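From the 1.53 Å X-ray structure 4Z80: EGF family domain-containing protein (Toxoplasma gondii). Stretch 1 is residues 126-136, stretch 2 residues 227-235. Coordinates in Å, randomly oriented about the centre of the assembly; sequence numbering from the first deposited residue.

Stretch 1 (126-136) MPHSTTSCASR
Stretch 2 227-235: SHVGCPPYN

How does stretch 1 begin the contact? Neither stretch forms helix or strand. After a cis peptide bond, Pro 127 (C-gamma endo) points toward stretch 2, its CG 3.7 Å from Tyr 234 CZ. Tyr 234 (chi1 m, chi2 -79°) is held by OH donating to Gly 230 O, 2.7 Å. Water 1 donates to Ser 129 O (3.0 Å) and Gly 230 O (2.9 Å).

What shapes the loops? Type II turns, Thr 130 to Cys 133 and His 228 to Cys 231, close through Cys 133 N to Thr 130 O (3.0 Å) and Cys 231 N to His 228 O (3.1 Å). At Gly 230 (phi/psi 102/-7) a CB would jam against the preceding carbonyl.

What locks them together? Ser 132 OG (p), donating to Thr 131 O (2.6 Å), edges the His 228 ring (t, chi2 177°), 3.2 Å from CE1. Disulfide Cys 133 SG–Cys 231 SG (2.0 Å, chi1 m, chi3 -77°) sets CA–CA at 5.5 Å; Cys 133 CB lies 4.0 Å from Pro 232 CD.

How does the contact finish? Both chains then advance similarly, Ser 135 CA 6.3 Å from Pro 232 CA. Water 2 bridges Ala 134 N (3.0 Å) and His 228 ND1 (2.8 Å). Pro 232 (C-gamma exo) points toward stretch 1, CD 3.4 Å from unpartnered Ser 135 O; proline offers no N-H.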

# COMPACT_ATOMS: atom_id res chain seq x y z
N MET A 126 -19.54 -5.71 6.57
CA MET A 126 -20.51 -6.14 5.55
C MET A 126 -21.40 -7.26 6.07
O MET A 126 -20.90 -8.26 6.58
CB MET A 126 -19.78 -6.61 4.28
CG MET A 126 -18.85 -5.58 3.65
SD MET A 126 -19.71 -4.06 3.19
CE MET A 126 -18.38 -3.15 2.40
N PRO A 127 -22.72 -7.12 5.91
CA PRO A 127 -23.45 -6.03 5.26
C PRO A 127 -23.56 -4.80 6.15
O PRO A 127 -23.76 -4.92 7.35
CB PRO A 127 -24.84 -6.63 5.02
CG PRO A 127 -25.01 -7.57 6.16
CD PRO A 127 -23.64 -8.18 6.36
N HIS A 128 -23.43 -3.62 5.55
CA HIS A 128 -23.52 -2.39 6.30
C HIS A 128 -24.98 -2.05 6.60
O HIS A 128 -25.29 -1.48 7.64
CB HIS A 128 -22.85 -1.25 5.54
CG HIS A 128 -22.86 0.04 6.27
ND1 HIS A 128 -22.11 0.26 7.41
CD2 HIS A 128 -23.54 1.19 6.05
CE1 HIS A 128 -22.33 1.48 7.85
NE2 HIS A 128 -23.19 2.07 7.04
N SER A 129 -25.85 -2.41 5.66
CA SER A 129 -27.29 -2.20 5.82
C SER A 129 -28.03 -3.40 5.25
O SER A 129 -27.58 -4.02 4.29
CB SER A 129 -27.74 -0.92 5.12
OG SER A 129 -29.16 -0.82 5.11
N THR A 130 -29.17 -3.72 5.86
CA THR A 130 -30.07 -4.72 5.31
C THR A 130 -31.46 -4.13 5.16
O THR A 130 -32.45 -4.86 5.17
CB THR A 130 -30.13 -5.98 6.20
OG1 THR A 130 -30.53 -5.63 7.53
CG2 THR A 130 -28.78 -6.67 6.25
N THR A 131 -31.54 -2.82 4.99
CA THR A 131 -32.82 -2.14 4.87
C THR A 131 -33.65 -2.73 3.73
O THR A 131 -33.17 -2.87 2.60
CB THR A 131 -32.62 -0.64 4.66
OG1 THR A 131 -32.02 -0.09 5.84
CG2 THR A 131 -33.94 0.09 4.38
N SER A 132 -34.89 -3.10 4.08
CA SER A 132 -35.91 -3.65 3.18
C SER A 132 -35.76 -5.16 2.94
O SER A 132 -36.62 -5.78 2.30
CB SER A 132 -35.91 -2.92 1.83
OG SER A 132 -34.99 -3.46 0.91
N CYS A 133 -34.69 -5.76 3.46
CA CYS A 133 -34.48 -7.20 3.33
C CYS A 133 -35.48 -7.99 4.18
O CYS A 133 -35.95 -7.50 5.20
CB CYS A 133 -33.06 -7.59 3.74
SG CYS A 133 -31.76 -6.85 2.72
N ALA A 134 -35.77 -9.21 3.76
CA ALA A 134 -36.68 -10.08 4.49
C ALA A 134 -36.15 -10.40 5.88
O ALA A 134 -36.92 -10.54 6.83
CB ALA A 134 -36.92 -11.36 3.71
N SER A 135 -34.83 -10.51 6.01
CA SER A 135 -34.23 -10.70 7.32
C SER A 135 -33.05 -9.77 7.54
O SER A 135 -32.52 -9.17 6.59
CB SER A 135 -33.78 -12.15 7.50
OG SER A 135 -32.89 -12.55 6.47
N ARG A 136 -32.65 -9.65 8.80
CA ARG A 136 -31.51 -8.84 9.20
C ARG A 136 -30.26 -9.70 9.35
O ARG A 136 -30.33 -10.93 9.39
CB ARG A 136 -31.82 -8.11 10.52
CG ARG A 136 -32.04 -9.06 11.69
CD ARG A 136 -32.23 -8.32 13.01
NE ARG A 136 -32.44 -9.24 14.13
CZ ARG A 136 -33.63 -9.71 14.50
NH1 ARG A 136 -34.73 -9.35 13.85
NH2 ARG A 136 -33.72 -10.54 15.53
N SER A 227 -32.38 -13.36 -4.45
CA SER A 227 -32.36 -12.53 -5.65
C SER A 227 -32.43 -11.05 -5.27
O SER A 227 -32.30 -10.17 -6.13
CB SER A 227 -33.52 -12.91 -6.59
OG SER A 227 -34.76 -12.75 -5.95
N HIS A 228 -32.63 -10.77 -3.99
CA HIS A 228 -32.62 -9.39 -3.49
C HIS A 228 -31.18 -9.05 -3.10
O HIS A 228 -30.72 -9.41 -2.02
CB HIS A 228 -33.58 -9.24 -2.31
CG HIS A 228 -33.81 -7.82 -1.89
ND1 HIS A 228 -34.69 -7.47 -0.89
CD2 HIS A 228 -33.27 -6.66 -2.34
CE1 HIS A 228 -34.67 -6.16 -0.73
NE2 HIS A 228 -33.82 -5.64 -1.60
N VAL A 229 -30.49 -8.38 -4.01
CA VAL A 229 -29.04 -8.19 -3.92
C VAL A 229 -28.62 -7.47 -2.64
O VAL A 229 -29.05 -6.35 -2.36
CB VAL A 229 -28.51 -7.39 -5.13
CG1 VAL A 229 -27.01 -7.16 -5.02
CG2 VAL A 229 -28.81 -8.13 -6.42
N GLY A 230 -27.76 -8.13 -1.87
CA GLY A 230 -27.26 -7.57 -0.63
C GLY A 230 -27.91 -8.13 0.62
O GLY A 230 -27.48 -7.84 1.73
N CYS A 231 -28.94 -8.95 0.45
CA CYS A 231 -29.71 -9.43 1.59
C CYS A 231 -29.24 -10.78 2.13
O CYS A 231 -28.69 -11.59 1.39
CB CYS A 231 -31.19 -9.52 1.22
SG CYS A 231 -31.94 -7.89 0.97
N PRO A 232 -29.45 -11.01 3.44
CA PRO A 232 -29.09 -12.31 4.02
C PRO A 232 -29.99 -13.43 3.53
O PRO A 232 -31.10 -13.15 3.06
CB PRO A 232 -29.28 -12.11 5.53
CG PRO A 232 -29.51 -10.63 5.73
CD PRO A 232 -30.03 -10.10 4.44
N PRO A 233 -29.55 -14.69 3.65
CA PRO A 233 -28.28 -15.15 4.22
C PRO A 233 -27.11 -15.07 3.24
O PRO A 233 -27.31 -14.87 2.05
CB PRO A 233 -28.58 -16.60 4.60
CG PRO A 233 -29.56 -17.03 3.58
CD PRO A 233 -30.42 -15.83 3.30
N TYR A 234 -25.90 -15.25 3.76
CA TYR A 234 -24.69 -15.16 2.96
C TYR A 234 -23.96 -16.49 2.99
O TYR A 234 -24.15 -17.30 3.90
CB TYR A 234 -23.78 -14.03 3.49
CG TYR A 234 -24.53 -12.73 3.62
CD1 TYR A 234 -24.77 -11.94 2.51
CD2 TYR A 234 -25.01 -12.30 4.85
CE1 TYR A 234 -25.47 -10.76 2.61
CE2 TYR A 234 -25.71 -11.13 4.97
CZ TYR A 234 -25.94 -10.36 3.84
OH TYR A 234 -26.65 -9.19 3.94
N ASN A 235 -23.13 -16.72 1.98
CA ASN A 235 -22.35 -17.95 1.90
C ASN A 235 -20.96 -17.64 1.37
O ASN A 235 -20.60 -18.04 0.28
CB ASN A 235 -23.06 -18.99 1.02
CG ASN A 235 -22.49 -20.40 1.19
OD1 ASN A 235 -21.90 -20.72 2.23
ND2 ASN A 235 -22.68 -21.24 0.18
O HOH W 1 -26.25 -5.27 1.95
O HOH W 2 -35.75 -9.46 0.77
O HOH W 3 -33.18 -11.35 3.24